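Local structure of kelch-like protein 7 (Homo sapiens, 3II7) at residues A[234-238]-A[239-243]; A[243-247]-A[248-252]. The protein serves as the substrate-binding adapter of a CUL3-based E3 ubiquitin ligase, directing ubiquitination and degradation of its targets, the chain here being its kelch-repeat domain. All blocks are in the same frame, centred on the assembly; numbering follows the deposited sequence.

Contact 1 (A[234-238]-A[239-243]); sequences MPWKG and VTVKC. With EDO (1,2-ethanediol), chain J; EDO (1,2-ethanediol), chain I.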
ATOM      1  N   MET A 234       8.472  14.479  -6.866  1.00  5.13           N
ATOM      2  CA  MET A 234       9.260  13.449  -7.505  1.00  6.24           C
ATOM      3  C   MET A 234       9.766  13.939  -8.841  1.00  3.20           C
ATOM      4  O   MET A 234       9.097  14.727  -9.504  1.00  4.75           O
ATOM      5  CB  MET A 234       8.419  12.190  -7.772  1.00  8.35           C
ATOM      6  CG  MET A 234       8.011  11.407  -6.566  1.00  7.95           C
ATOM      7  SD  MET A 234       7.103   9.914  -7.094  1.00 10.43           S
ATOM      8  CE  MET A 234       5.580  10.708  -7.421  1.00  7.79           C
ATOM      9  N   PRO A 235      10.933  13.415  -9.285  1.00  5.70           N
ATOM     10  CA  PRO A 235      11.440  13.737 -10.644  1.00  6.54           C
ATOM     11  C   PRO A 235      10.687  13.058 -11.813  1.00  5.83           C
ATOM     12  O   PRO A 235      11.051  13.258 -12.988  1.00  9.62           O
ATOM     13  CB  PRO A 235      12.897  13.282 -10.590  1.00 11.80           C
ATOM     14  CG  PRO A 235      12.982  12.327  -9.515  1.00  9.76           C
ATOM     15  CD  PRO A 235      11.898  12.636  -8.510  1.00  9.14           C
ATOM     16  N   TRP A 236       9.623  12.312 -11.499  1.00  6.09           N
ATOM     17  CA  TRP A 236       8.902  11.489 -12.452  1.00  4.64           C
ATOM     18  C   TRP A 236       7.424  11.740 -12.220  1.00  4.58           C
ATOM     19  O   TRP A 236       6.966  11.748 -11.064  1.00  6.75           O
ATOM     20  CB  TRP A 236       9.217  10.029 -12.163  1.00  7.13           C
ATOM     21  CG  TRP A 236       8.483   8.997 -12.999  1.00  4.15           C
ATOM     22  CD1 TRP A 236       8.817   8.558 -14.274  1.00  5.54           C
ATOM     23  CD2 TRP A 236       7.375   8.213 -12.592  1.00  5.38           C
ATOM     24  NE1 TRP A 236       7.952   7.583 -14.671  1.00  5.89           N
ATOM     25  CE2 TRP A 236       7.047   7.354 -13.670  1.00  4.21           C
ATOM     26  CE3 TRP A 236       6.584   8.169 -11.428  1.00  6.67           C
ATOM     27  CZ2 TRP A 236       5.997   6.451 -13.603  1.00  6.30           C
ATOM     28  CZ3 TRP A 236       5.529   7.265 -11.379  1.00  2.30           C
ATOM     29  CH2 TRP A 236       5.252   6.427 -12.462  1.00  5.12           C
ATOM     30  N   LYS A 237       6.684  11.906 -13.293  1.00  4.50           N
ATOM     31  CA  LYS A 237       5.219  12.125 -13.210  1.00  2.98           C
ATOM     32  C   LYS A 237       4.491  10.998 -13.914  1.00  2.00           C
ATOM     33  O   LYS A 237       4.545  10.893 -15.131  1.00  6.78           O
ATOM     34  CB  LYS A 237       4.861  13.448 -13.872  1.00  4.23           C
ATOM     35  CG  LYS A 237       3.437  13.859 -13.696  1.00  5.40           C
ATOM     36  CD  LYS A 237       3.233  15.349 -13.940  1.00  9.58           C
ATOM     37  CE  LYS A 237       1.835  15.751 -13.657  1.00 11.39           C
ATOM     38  NZ  LYS A 237       1.629  17.233 -13.959  1.00 10.25           N
ATOM     39  N   GLY A 238       3.844  10.149 -13.123  1.00  3.80           N
ATOM     40  CA  GLY A 238       3.066   9.037 -13.642  1.00  2.69           C
ATOM     41  C   GLY A 238       1.729   8.952 -12.918  1.00  4.93           C
ATOM     42  O   GLY A 238       1.305   9.914 -12.275  1.00  5.70           O
ATOM     43  N   VAL A 239       1.087   7.795 -12.994  1.00  3.04           N
ATOM     44  CA  VAL A 239      -0.272   7.636 -12.441  1.00  2.97           C
ATOM     45  C   VAL A 239      -0.374   6.642 -11.273  1.00  2.27           C
ATOM     46  O   VAL A 239      -1.350   6.673 -10.520  1.00  5.49           O
ATOM     47  CB  VAL A 239      -1.290   7.282 -13.550  1.00  2.98           C
ATOM     48  CG1 VAL A 239      -1.443   8.464 -14.548  1.00  5.77           C
ATOM     49  CG2 VAL A 239      -0.927   5.950 -14.283  1.00  6.82           C
ATOM     50  N   THR A 240       0.605   5.741 -11.136  1.00  3.63           N
ATOM     51  CA  THR A 240       0.652   4.859  -9.962  1.00  2.00           C
ATOM     52  C   THR A 240       2.070   4.801  -9.413  1.00  6.42           C
ATOM     53  O   THR A 240       3.057   4.970 -10.160  1.00  7.83           O
ATOM     54  CB  THR A 240       0.109   3.446 -10.256  1.00  4.38           C
ATOM     55  OG1 THR A 240       1.103   2.698 -10.982  1.00  8.85           O
ATOM     56  CG2 THR A 240      -1.205   3.499 -11.050  1.00  5.73           C
ATOM     57  N   VAL A 241       2.177   4.598  -8.110  1.00  6.13           N
ATOM     58  CA  VAL A 241       3.490   4.381  -7.519  0.50  7.91           C
ATOM     59  C   VAL A 241       3.457   3.269  -6.518  1.00 10.40           C
ATOM     60  O   VAL A 241       2.470   3.010  -5.864  1.00 10.10           O
ATOM     61  CB  VAL A 241       4.092   5.611  -6.858  0.50  8.97           C
ATOM     62  CG1 VAL A 241       4.582   6.635  -7.911  0.50  2.00           C
ATOM     63  CG2 VAL A 241       3.120   6.210  -5.899  0.50  4.03           C
ATOM     64  N   LYS A 242       4.570   2.555  -6.480  1.00  5.53           N
ATOM     65  CA  LYS A 242       4.766   1.480  -5.504  0.50  3.13           C
ATOM     66  C   LYS A 242       5.938   1.919  -4.662  1.00  4.33           C
ATOM     67  O   LYS A 242       7.068   2.007  -5.158  1.00  5.19           O
ATOM     68  CB  LYS A 242       5.042   0.160  -6.193  0.50  6.73           C
ATOM     69  CG  LYS A 242       3.897  -0.312  -7.075  0.50  4.09           C
ATOM     70  CD  LYS A 242       2.663  -0.639  -6.265  0.50  6.68           C
ATOM     71  CE  LYS A 242       1.482  -0.960  -7.165  0.50 11.31           C
ATOM     72  NZ  LYS A 242       0.856   0.252  -7.818  0.50  8.25           N
ATOM     73  N   CYS A 243       5.650   2.237  -3.391  1.00  5.62           N
ATOM     74  CA  CYS A 243       6.499   3.011  -2.486  0.50  6.75           C
ATOM     75  C   CYS A 243       6.653   2.301  -1.143  1.00  5.40           C
ATOM     76  O   CYS A 243       5.648   1.748  -0.651  1.00  6.31           O
ATOM     77  CB  CYS A 243       5.777   4.345  -2.162  0.50  4.06           C
ATOM     78  SG  CYS A 243       5.564   5.510  -3.512  0.50 14.48           S
TER
HETATM   79  C1  EDO J 959       8.506  11.430 -16.752  1.00 34.19           C
HETATM   80  O1  EDO J 959       8.096  12.413 -15.803  1.00 17.69           O
HETATM   81  C2  EDO J 959       7.360  10.485 -16.996  1.00 27.77           C
HETATM   82  O2  EDO J 959       6.207  11.199 -17.450  1.00 47.17           O
HETATM   83  C1  EDO I 958      -0.912  -0.791 -13.065  1.00 43.47           C
HETATM   84  O1  EDO I 958       0.254  -1.287 -13.723  1.00 38.84           O
HETATM   85  C2  EDO I 958      -0.545   0.398 -12.197  1.00 27.62           C
HETATM   86  O2  EDO I 958       0.329   0.037 -11.081  1.00 33.76           O
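Where Trp236 reaches across the bend to Thr240, the carbonyl oxygen of the intervening Lys237 takes two bonds, from NE2 of Gln257 and from O2 of a 1,2-ethanediol, probably left by the crystallisation liquor, 2.9 Å from Lys237 O. The other hydroxyl of the same diol accepts from Lys237 N, so one small molecule bridges the backbone N-H and carbonyl of this residue. Trp236 shows how a loop can fold on itself without any hydrogen bond between its halves. CG stands anti to the backbone N (chi1 176°), which lays the six-membered ring against Thr240 and Val241. Its CH2 meets Thr240 O at 3.5 Å, with the oxygen lying at the ring edge, in plane. Beside it, in one of the two conformers of Val241, CZ3 packs on Val241 CG1 at 3.6 Å, and Met234 SD touches the same methyl more loosely at 4.2 Å. Gly238 N lies over one ring face, offset toward the rim; a CB on this glycine would run into Trp236 CH2. An alanine in place of Trp236 removes the indole and would probably leave a gap between Thr240 O, Val241 CG1, Gly238 and Leu266. Such a tucked connection, leading from the outer strand of one blade (227-230) to the inner strand of the next (242-246), belongs to the kelch beta-propeller.

Contact 2 (A[243-247]-A[248-252]); sequences CAAVG and SIVYV. With EDO (1,2-ethanediol), chain F.
Tyr251 and Val246 lie on the same face of a two-stranded ladder, CE2 of the ring passing 4.2 Å from Val246 CB at an oblique angle. The phenol is set by chi1 -60°, which puts CG beside its own backbone N, and by a nearly perpendicular chi2. Ala244 O then sits at the ring edge, in plane, 3.6 Å from Tyr251 CD2, while CG2 of Ile249 lies above one ring face, displaced toward the rim. A water, also at the edge, links Tyr251 OH to Val246 O, donating to the carbonyl. This face packs against Ile15 and Pro31 of the first blade. The backbone beneath is a beta hairpin, the inner pair of strands of the last kelch propeller blade, closed by a type II' turn from Val246 to Ile249 with Gly247 at its positive-phi corner. Ala244 and Tyr251 form a hydrogen-bonded pair, Tyr251 N reaching Ala244 O at 2.8 Å. At the turn the second such pair is less regular: Ile249 N is 3.2 Å from Val246 O and approaches from above the carbonyl plane. On the other face, Ala245 CB meets CG2 of Val250 at 4.1 Å, and both residues touch Val197 of the preceding blade. Further along, in one of its two conformers, Cys243 SG lies 3.7 Å from CG2 of Val252. On the edge away from strand 249-254, Ala245 N points almost straight (176°) at O2 of a 1,2-ethanediol, which is also bonded to Phe198 N.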
ATOM      1  N   CYS A 243       5.650   2.237  -3.391  1.00  5.62           N
ATOM      2  CA  CYS A 243       6.499   3.011  -2.486  0.50  6.75           C
ATOM      3  C   CYS A 243       6.653   2.301  -1.143  1.00  5.40           C
ATOM      4  O   CYS A 243       5.648   1.748  -0.651  1.00  6.31           O
ATOM      5  CB  CYS A 243       5.777   4.345  -2.162  0.50  4.06           C
ATOM      6  SG  CYS A 243       5.564   5.510  -3.512  0.50 14.48           S
ATOM      7  N   ALA A 244       7.803   2.444  -0.504  1.00  5.19           N
ATOM      8  CA  ALA A 244       7.985   1.995   0.868  1.00  4.60           C
ATOM      9  C   ALA A 244       9.105   2.774   1.524  1.00  5.38           C
ATOM     10  O   ALA A 244      10.055   3.158   0.861  1.00  6.64           O
ATOM     11  CB  ALA A 244       8.309   0.465   0.915  1.00  3.51           C
ATOM     12  N   ALA A 245       9.010   2.967   2.836  1.00  5.95           N
ATOM     13  CA  ALA A 245      10.026   3.672   3.573  1.00  4.32           C
ATOM     14  C   ALA A 245      10.801   2.738   4.480  1.00  2.85           C
ATOM     15  O   ALA A 245      10.215   1.836   5.134  1.00  6.30           O
ATOM     16  CB  ALA A 245       9.395   4.812   4.410  1.00  7.03           C
ATOM     17  N   VAL A 246      12.133   2.925   4.496  1.00  5.70           N
ATOM     18  CA  VAL A 246      13.008   2.251   5.436  1.00  4.37           C
ATOM     19  C   VAL A 246      13.881   3.340   6.046  1.00  6.23           C
ATOM     20  O   VAL A 246      14.584   4.081   5.317  1.00  6.82           O
ATOM     21  CB  VAL A 246      13.879   1.193   4.797  1.00  5.27           C
ATOM     22  CG1 VAL A 246      14.856   0.579   5.843  1.00  5.04           C
ATOM     23  CG2 VAL A 246      13.030   0.089   4.178  1.00  6.09           C
ATOM     24  N   GLY A 247      13.824   3.457   7.355  1.00  6.46           N
ATOM     25  CA  GLY A 247      14.524   4.523   8.032  1.00  8.11           C
ATOM     26  C   GLY A 247      13.962   5.860   7.579  1.00  7.88           C
ATOM     27  O   GLY A 247      12.710   6.062   7.543  1.00  9.34           O
ATOM     28  N   SER A 248      14.871   6.770   7.227  1.00  6.24           N
ATOM     29  CA  SER A 248      14.467   8.112   6.849  0.70  5.24           C
ATOM     30  C   SER A 248      14.270   8.250   5.325  1.00  4.96           C
ATOM     31  O   SER A 248      13.964   9.330   4.841  1.00  4.87           O
ATOM     32  CB  SER A 248      15.479   9.129   7.329  0.70  8.47           C
ATOM     33  OG  SER A 248      16.759   8.854   6.814  0.70 13.57           O
ATOM     34  N   ILE A 249      14.448   7.161   4.572  1.00  4.13           N
ATOM     35  CA  ILE A 249      14.364   7.219   3.102  1.00  2.00           C
ATOM     36  C   ILE A 249      13.087   6.573   2.572  1.00  3.21           C
ATOM     37  O   ILE A 249      12.710   5.462   3.006  1.00  5.06           O
ATOM     38  CB  ILE A 249      15.563   6.524   2.407  1.00  3.34           C
ATOM     39  CG1 ILE A 249      16.868   7.010   2.992  1.00  7.64           C
ATOM     40  CG2 ILE A 249      15.504   6.721   0.870  1.00  3.60           C
ATOM     41  CD1 ILE A 249      17.126   8.542   2.843  1.00  5.99           C
ATOM     42  N   VAL A 250      12.422   7.266   1.648  1.00  4.99           N
ATOM     43  CA  VAL A 250      11.278   6.703   0.927  1.00  3.56           C
ATOM     44  C   VAL A 250      11.744   6.250  -0.447  1.00  6.25           C
ATOM     45  O   VAL A 250      12.361   7.021  -1.182  1.00  4.65           O
ATOM     46  CB  VAL A 250      10.130   7.698   0.751  1.00  4.39           C
ATOM     47  CG1 VAL A 250       8.957   7.017  -0.029  1.00  7.48           C
ATOM     48  CG2 VAL A 250       9.667   8.234   2.144  1.00  4.19           C
ATOM     49  N   TYR A 251      11.445   4.990  -0.777  1.00  5.09           N
ATOM     50  CA  TYR A 251      11.867   4.370  -2.041  1.00  3.95           C
ATOM     51  C   TYR A 251      10.661   4.174  -2.923  1.00  8.33           C
ATOM     52  O   TYR A 251       9.679   3.581  -2.485  1.00  8.57           O
ATOM     53  CB  TYR A 251      12.548   3.002  -1.790  1.00  6.08           C
ATOM     54  CG  TYR A 251      13.769   3.095  -0.936  1.00  4.32           C
ATOM     55  CD1 TYR A 251      15.031   3.247  -1.496  1.00  3.98           C
ATOM     56  CD2 TYR A 251      13.667   3.071   0.447  1.00  5.49           C
ATOM     57  CE1 TYR A 251      16.179   3.365  -0.687  1.00  5.31           C
ATOM     58  CE2 TYR A 251      14.801   3.176   1.256  1.00  4.44           C
ATOM     59  CZ  TYR A 251      16.045   3.335   0.689  1.00  2.15           C
ATOM     60  OH  TYR A 251      17.155   3.473   1.493  1.00  6.26           O
ATOM     61  N   VAL A 252      10.722   4.687  -4.147  1.00  4.80           N
ATOM     62  CA  VAL A 252       9.705   4.400  -5.187  1.00  3.59           C
ATOM     63  C   VAL A 252      10.371   3.385  -6.118  1.00  4.05           C
ATOM     64  O   VAL A 252      11.333   3.702  -6.850  1.00  5.64           O
ATOM     65  CB  VAL A 252       9.271   5.627  -5.951  1.00  3.10           C
ATOM     66  CG1 VAL A 252       8.177   5.279  -6.968  1.00  4.53           C
ATOM     67  CG2 VAL A 252       8.775   6.744  -4.966  1.00  5.74           C
TER
HETATM   68  C1  EDO F 955       6.173   2.968   6.489  1.00 18.80           C
HETATM   69  O1  EDO F 955       4.716   3.054   6.403  1.00 12.77           O
HETATM   70  C2  EDO F 955       6.714   1.808   5.651  1.00 23.87           C
HETATM   71  O2  EDO F 955       6.634   2.050   4.232  1.00 12.07           O
HETATM   72  O   HOH W   1      17.111   3.306   4.229  1.00  8.52           O

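How the contacts relate
Followed from the N terminus, the chain leaves the outer strand of the fifth blade and enters contact 1, which closes a short local bend before strand 242-246 begins. Cys243, the last residue of segment 239-243, is the first of contact 2, where the same strand runs along one side of the hairpin, turns and comes back as 249-254. The two loops therefore follow in series, neither nested nor crossed, with centres about 13 Å apart. The returning strand brings them together: Val252 packs on Met234 and Val241. Contact 1 thus joins consecutive blades, whereas contact 2 builds the inner half of the last blade and spans the boundary between repeats Kelch 5 and Kelch 6.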